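Local atomic coordinates of predicted HD superfamily hydrolase (PDB entry 2PQ7), a protein that binds two iron(III) ions in an all-helical HD domain and is probably a metal-dependent hydrolase, its substrate not established. Residues A[37-41]-A[131-135]; A[62-67]-A[128-132]; A[88-92]-A[102-106]. All coordinates share one frame; numbering follows the deposited sequence. Where two conformers were deposited one is given.

Contact 1: residues A[37-41]-A[131-135]; sequences HTFRV and ADRLD. With FE (Fe (III) ion), chain C.
Asp135 OD2 is gripped by two donors from the facing helix, His37 ND1 and Arg40 NH2, and so illustrates how a second-shell carboxylate can position a metal ligand. The bond from His37 ND1 to Asp135 OD2 is 2.8 Å long and almost straight, with an N-H...O angle of 177°. The oxygen lies in the plane of the imidazole, whereas the ring nitrogen approaches from above the plane of the carboxylate. That carboxylate is itself held by Arg40, which binds it side-on in a salt bridge: NE meets Asp135 OD1 at 2.8 Å and NH2 meets Asp135 OD2 at 3.0 Å, each on a syn lone pair. Guanidinium and carboxylate are nearly coplanar, 23° apart. The arginine chain bends at chi3 (-57°), which brings its NE edge round to the acid. With ND1 thus occupied, His37 presents NE2 to an iron ion at 2.2 Å. Asp132 OD1 binds the same iron at 2.1 Å, while its second oxygen, OD2, accepts a 2.7 Å hydrogen bond from the water on that metal. The hydrogen bond to Asp135 fixes the rotation of the His37 ring and probably makes its NE2 a stronger donor to the iron. Val41 packs beside the site: CG2 lies over one face of the His37 ring, toward its rim, and CG1 packs against Ala131 CB at 3.8 Å. His37 and Asp132 are the first and last ligands of the H...HD...D signature of HD domains, which His66 and Asp67 complete. The contact thus joins helix 35-52 to helix 123-133 and the residues that follow it, near the centre of the chain, where Asn44 and Arg144 hydrogen-bond to the carbonyls of Ala131 and Asp135.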
# COMPACT_ATOMS: atom_id res chain seq x y z
N HIS A 37 15.66 -7.07 -1.52
CA HIS A 37 15.81 -7.01 -0.07
C HIS A 37 17.25 -6.57 0.33
O HIS A 37 17.46 -5.64 1.12
CB HIS A 37 15.42 -8.31 0.59
CG HIS A 37 15.93 -8.46 1.99
ND1 HIS A 37 15.38 -7.80 3.07
CD2 HIS A 37 17.01 -9.13 2.46
CE1 HIS A 37 16.04 -8.14 4.16
NE2 HIS A 37 17.04 -8.95 3.82
N THR A 38 18.25 -7.22 -0.25
CA THR A 38 19.65 -6.88 0.05
C THR A 38 19.96 -5.42 -0.25
O THR A 38 20.59 -4.72 0.53
CB THR A 38 20.60 -7.82 -0.72
OG1 THR A 38 20.53 -9.11 -0.08
CG2 THR A 38 21.95 -7.36 -0.61
N PHE A 39 19.45 -4.92 -1.37
CA PHE A 39 19.71 -3.53 -1.67
C PHE A 39 19.00 -2.60 -0.69
O PHE A 39 19.59 -1.62 -0.27
CB PHE A 39 19.28 -3.21 -3.09
CG PHE A 39 20.03 -3.98 -4.13
CD1 PHE A 39 21.38 -4.22 -3.99
CD2 PHE A 39 19.38 -4.44 -5.26
CE1 PHE A 39 22.08 -4.94 -4.95
CE2 PHE A 39 20.07 -5.13 -6.24
CZ PHE A 39 21.44 -5.38 -6.08
N ARG A 40 17.79 -2.94 -0.27
CA ARG A 40 17.09 -2.10 0.72
C ARG A 40 17.81 -2.13 2.07
O ARG A 40 17.88 -1.13 2.79
CB ARG A 40 15.63 -2.52 0.83
CG ARG A 40 14.86 -2.23 -0.47
CD ARG A 40 13.39 -2.36 -0.29
NE ARG A 40 13.00 -3.67 0.21
CZ ARG A 40 12.73 -4.75 -0.53
NH1 ARG A 40 12.75 -4.74 -1.84
NH2 ARG A 40 12.46 -5.88 0.07
N VAL A 41 18.32 -3.31 2.44
CA VAL A 41 19.09 -3.44 3.71
C VAL A 41 20.36 -2.60 3.63
O VAL A 41 20.75 -1.91 4.59
CB VAL A 41 19.36 -4.92 4.04
CG1 VAL A 41 20.28 -5.04 5.31
CG2 VAL A 41 18.06 -5.62 4.33
N ALA A 131 19.23 -2.92 10.24
CA ALA A 131 19.01 -2.64 8.82
C ALA A 131 18.16 -3.73 8.15
O ALA A 131 17.27 -3.45 7.30
CB ALA A 131 20.34 -2.50 8.13
N ASP A 132 18.43 -4.97 8.53
CA ASP A 132 17.73 -6.14 8.00
C ASP A 132 16.29 -6.11 8.50
O ASP A 132 15.33 -6.19 7.70
CB ASP A 132 18.43 -7.39 8.50
CG ASP A 132 17.93 -8.68 7.84
OD1 ASP A 132 17.70 -8.67 6.60
OD2 ASP A 132 17.82 -9.68 8.58
N ARG A 133 16.13 -5.92 9.81
CA ARG A 133 14.78 -6.00 10.39
C ARG A 133 13.92 -4.83 10.00
O ARG A 133 12.69 -4.99 9.88
CB ARG A 133 14.82 -6.19 11.90
CG ARG A 133 15.50 -7.46 12.32
CD ARG A 133 15.74 -7.60 13.80
NE ARG A 133 14.46 -7.58 14.51
CZ ARG A 133 13.94 -6.56 15.19
NH1 ARG A 133 14.59 -5.41 15.40
NH2 ARG A 133 12.74 -6.71 15.74
N LEU A 134 14.51 -3.67 9.69
CA LEU A 134 13.70 -2.52 9.27
C LEU A 134 12.95 -2.83 7.97
O LEU A 134 11.95 -2.19 7.67
CB LEU A 134 14.57 -1.29 8.99
CG LEU A 134 14.94 -0.40 10.17
CD1 LEU A 134 16.02 0.65 9.76
CD2 LEU A 134 13.63 0.31 10.69
N ASP A 135 13.44 -3.79 7.19
CA ASP A 135 12.81 -4.11 5.90
C ASP A 135 11.44 -4.78 6.03
O ASP A 135 10.74 -4.88 5.04
CB ASP A 135 13.75 -4.95 5.03
CG ASP A 135 13.36 -4.89 3.56
OD1 ASP A 135 13.16 -3.77 3.03
OD2 ASP A 135 13.27 -5.97 2.95
FE FE C . 18.19 -10.17 5.17
O HOH W 1 18.66 -11.46 6.73

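Contact 2: residues A[62-67]-A[128-132]; sequences AALLHD and LQDAD. With FE (Fe (III) ion), chain C; FE (Fe (III) ion), chain B.
The backbones of 62-67 and 128-132 come nearest at Ala63 and Leu128, whose CA atoms are 6.1 Å apart, and side chains bridge the interval. Leu128 reaches across with both methyls: CD1 lies 3.6 Å from Ala63 CA, and CD2 packs on His66 CB at 3.8 Å. The same CD1 makes an off-centre CH-pi contact with the His66 ring, 4.3 Å from its centroid. His66 takes the crowded position between its backbone N and carbonyl carbon (chi1 84°), which turns the ring edge back to the preceding turn, where ND1 donates to Ala63 O at 2.7 Å. This bond, close to the ring plane, fixes the imidazole and directs NE2 at the iron ion that Asp132 also binds. Here is the His-Asp doublet for which the superfamily is named: His66 and Asp67, adjacent in sequence, with Asp67 bridging the two irons, OD2 on the shared one at 2.1 Å and OD1 on the second at 2.0 Å. A water also binds both ions. Asp67 OD2 and Asp132 OD1 are 4.2 Å apart, and the iron between them probably offsets the repulsion of their like charges. His80 and His112 join Asp67 on the second iron, and the His112 ring meets that of His66 edge-to-face.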
# COMPACT_ATOMS: atom_id res chain seq x y z
N ALA A 62 28.81 -5.60 4.94
CA ALA A 62 28.09 -6.64 5.64
C ALA A 62 26.63 -6.76 5.13
O ALA A 62 26.12 -7.84 4.93
CB ALA A 62 28.08 -6.28 7.04
N ALA A 63 25.97 -5.63 4.91
CA ALA A 63 24.63 -5.65 4.34
C ALA A 63 24.57 -6.29 2.97
O ALA A 63 23.68 -7.06 2.67
CB ALA A 63 24.09 -4.24 4.25
N LEU A 64 25.53 -5.94 2.11
CA LEU A 64 25.55 -6.54 0.75
C LEU A 64 25.73 -8.05 0.78
O LEU A 64 25.13 -8.78 0.00
CB LEU A 64 26.62 -5.88 -0.12
CG LEU A 64 26.17 -4.66 -0.88
CD1 LEU A 64 27.38 -4.19 -1.66
CD2 LEU A 64 25.01 -5.09 -1.84
N LEU A 65 26.59 -8.51 1.69
CA LEU A 65 26.89 -9.94 1.77
C LEU A 65 26.01 -10.77 2.70
O LEU A 65 26.04 -11.99 2.62
CB LEU A 65 28.33 -10.14 2.20
CG LEU A 65 29.35 -9.68 1.16
CD1 LEU A 65 30.75 -9.77 1.75
CD2 LEU A 65 29.23 -10.44 -0.13
N HIS A 66 25.17 -10.11 3.49
CA HIS A 66 24.56 -10.87 4.62
C HIS A 66 23.67 -12.02 4.19
O HIS A 66 23.65 -13.03 4.85
CB HIS A 66 23.85 -9.95 5.60
CG HIS A 66 22.45 -9.60 5.22
ND1 HIS A 66 22.15 -8.73 4.20
CD2 HIS A 66 21.27 -9.98 5.74
CE1 HIS A 66 20.84 -8.62 4.09
NE2 HIS A 66 20.27 -9.38 5.02
N ASP A 67 22.95 -11.87 3.09
CA ASP A 67 22.08 -12.91 2.57
C ASP A 67 22.60 -13.54 1.25
O ASP A 67 21.80 -14.16 0.53
CB ASP A 67 20.69 -12.34 2.36
CG ASP A 67 19.90 -12.21 3.66
OD1 ASP A 67 20.17 -12.87 4.70
OD2 ASP A 67 18.90 -11.44 3.64
N LEU A 128 23.70 -4.08 11.23
CA LEU A 128 23.23 -5.00 10.20
C LEU A 128 21.89 -5.56 10.58
O LEU A 128 20.98 -5.60 9.76
CB LEU A 128 24.22 -6.15 9.98
CG LEU A 128 23.74 -7.24 9.01
CD1 LEU A 128 23.42 -6.66 7.61
CD2 LEU A 128 24.75 -8.34 8.91
N GLN A 129 21.78 -6.05 11.82
CA GLN A 129 20.52 -6.59 12.27
C GLN A 129 19.41 -5.56 12.24
O GLN A 129 18.32 -5.86 11.74
CB GLN A 129 20.66 -7.23 13.63
CG GLN A 129 19.45 -7.99 14.00
CD GLN A 129 19.71 -8.92 15.18
OE1 GLN A 129 19.85 -8.48 16.32
NE2 GLN A 129 19.77 -10.22 14.91
N ASP A 130 19.68 -4.32 12.65
CA ASP A 130 18.69 -3.30 12.56
C ASP A 130 18.26 -3.06 11.11
O ASP A 130 17.07 -2.92 10.82
CB ASP A 130 19.20 -1.97 13.11
CG ASP A 130 19.26 -1.90 14.62
OD1 ASP A 130 18.78 -2.85 15.33
OD2 ASP A 130 19.76 -0.85 15.11
N ALA A 131 19.23 -2.92 10.24
CA ALA A 131 19.01 -2.64 8.82
C ALA A 131 18.16 -3.73 8.15
O ALA A 131 17.27 -3.45 7.30
CB ALA A 131 20.34 -2.50 8.13
N ASP A 132 18.43 -4.97 8.53
CA ASP A 132 17.73 -6.14 8.00
C ASP A 132 16.29 -6.11 8.50
O ASP A 132 15.33 -6.19 7.70
CB ASP A 132 18.43 -7.39 8.50
CG ASP A 132 17.93 -8.68 7.84
OD1 ASP A 132 17.70 -8.67 6.60
OD2 ASP A 132 17.82 -9.68 8.58
FE FE C . 18.19 -10.17 5.17
FE FE B . 19.24 -13.35 6.42
O HOH W 1 18.66 -11.46 6.73

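Contact 3: residues A[88-92]-A[102-106]; sequences ASGLL and VAEVS
Val102 and Leu92 make the closest apolar contact here, Val102 CG2 lying 3.6 Å from Leu92 CB. The other valine methyl, CG1, faces the opposing backbone and approaches Ser89 CA at 3.8 Å. One turn further along the second helix, Val105 CG1 meets Leu92 CD1 at 3.9 Å, the two side chains crossing at about a right angle. Beyond this apolar patch, in the conformers given, Ser89 OG and Ser106 OG lie 2.8 Å apart, and Ala88 CB touches Ser106 OG. Ser106, in this conformer, is probably positioned by its own helix: OG is anti to its carbonyl carbon (chi1 -62°) and donates to Val102 O at 2.9 Å. That carbonyl also accepts from Ser106 N, the two donors arriving at opposite faces of its plane. Replacing Val102 with an alanine would probably leave a gap beside Leu92 CB and the Ser89 backbone, since both methyls that fill it would be gone. The arrangement is the packing of a helical hairpin, well away from the metal ions. It joins helix 80-91 to helix 99-111, with Phe97 of the connecting loop against Leu92 and Val102, and Leu65, Ile61 and Ala62 of helix 56-65 touching Ala88, Leu92 and Val105 respectively.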
# COMPACT_ATOMS: atom_id res chain seq x y z
N ALA A 88 32.26 -14.60 3.30
CA ALA A 88 32.90 -13.29 3.49
C ALA A 88 34.34 -13.40 3.94
O ALA A 88 35.21 -12.67 3.52
CB ALA A 88 32.08 -12.47 4.46
N SER A 89 34.62 -14.36 4.82
CA SER A 89 36.01 -14.59 5.27
C SER A 89 36.95 -15.07 4.19
O SER A 89 38.16 -14.95 4.32
CB SER A 89 36.03 -15.63 6.40
OG SER A 89 35.39 -15.11 7.52
N GLY A 90 36.42 -15.70 3.16
CA GLY A 90 37.22 -16.09 2.04
C GLY A 90 37.38 -15.00 1.00
O GLY A 90 38.45 -14.76 0.51
N LEU A 91 36.28 -14.31 0.70
CA LEU A 91 36.28 -13.31 -0.37
C LEU A 91 37.05 -12.05 0.01
O LEU A 91 37.88 -11.58 -0.74
CB LEU A 91 34.84 -12.89 -0.70
CG LEU A 91 34.72 -11.68 -1.66
CD1 LEU A 91 35.14 -12.15 -3.04
CD2 LEU A 91 33.31 -11.18 -1.69
N LEU A 92 36.75 -11.47 1.15
CA LEU A 92 37.24 -10.17 1.53
C LEU A 92 38.77 -10.00 1.61
O LEU A 92 39.30 -8.95 1.20
CB LEU A 92 36.53 -9.63 2.77
CG LEU A 92 35.03 -9.35 2.54
CD1 LEU A 92 34.37 -8.90 3.85
CD2 LEU A 92 34.77 -8.32 1.36
N VAL A 102 37.77 -7.93 8.14
CA VAL A 102 37.11 -9.15 7.68
C VAL A 102 36.45 -9.93 8.85
O VAL A 102 35.32 -10.42 8.70
CB VAL A 102 38.10 -10.05 6.91
CG1 VAL A 102 37.48 -11.35 6.54
CG2 VAL A 102 38.69 -9.31 5.67
N ALA A 103 37.12 -10.02 9.99
CA ALA A 103 36.54 -10.76 11.13
C ALA A 103 35.27 -10.07 11.59
O ALA A 103 34.29 -10.73 11.93
CB ALA A 103 37.53 -10.86 12.23
N GLU A 104 35.25 -8.77 11.62
CA GLU A 104 34.07 -8.06 12.11
C GLU A 104 32.89 -8.25 11.15
O GLU A 104 31.75 -8.46 11.56
CB GLU A 104 34.32 -6.55 12.38
CG GLU A 104 33.05 -5.81 12.83
CD GLU A 104 33.30 -4.49 13.52
OE1 GLU A 104 34.44 -4.24 13.94
OE2 GLU A 104 32.33 -3.69 13.68
N VAL A 105 33.14 -8.06 9.87
CA VAL A 105 32.09 -8.26 8.88
C VAL A 105 31.56 -9.68 8.92
O VAL A 105 30.33 -9.90 8.86
CB VAL A 105 32.55 -7.88 7.44
CG1 VAL A 105 31.53 -8.29 6.38
CG2 VAL A 105 32.83 -6.40 7.37
N SER A 106 32.48 -10.65 8.95
CA SER A 106 32.08 -12.04 8.98
C SER A 106 31.22 -12.38 10.23
O SER A 106 30.17 -13.02 10.08
CB SER A 106 33.30 -12.96 8.86
OG SER A 106 33.98 -12.74 7.63

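How the contacts relate
The three contacts show how a helical domain assembles a metal site from distant parts of its sequence. Contacts 1 and 2, with centres 7 Å apart, share Ala131 and Asp132 on helix 123-133, which meets the successive helices 35-52 and 56-65; between them they bring His37, His66, Asp67 and Asp132 to one iron. Contact 3 closes a local hairpin of helices 80-91 and 99-111, formed from chain that lies between the two halves of both other contacts. Its centre is 13 Å from that of contact 2 and 20 Å from that of contact 1. Helix 56-65 links the two regions: its Ala62 and Leu65 pack against the hairpin, and His66 and Asp67, just after it, bind the metal.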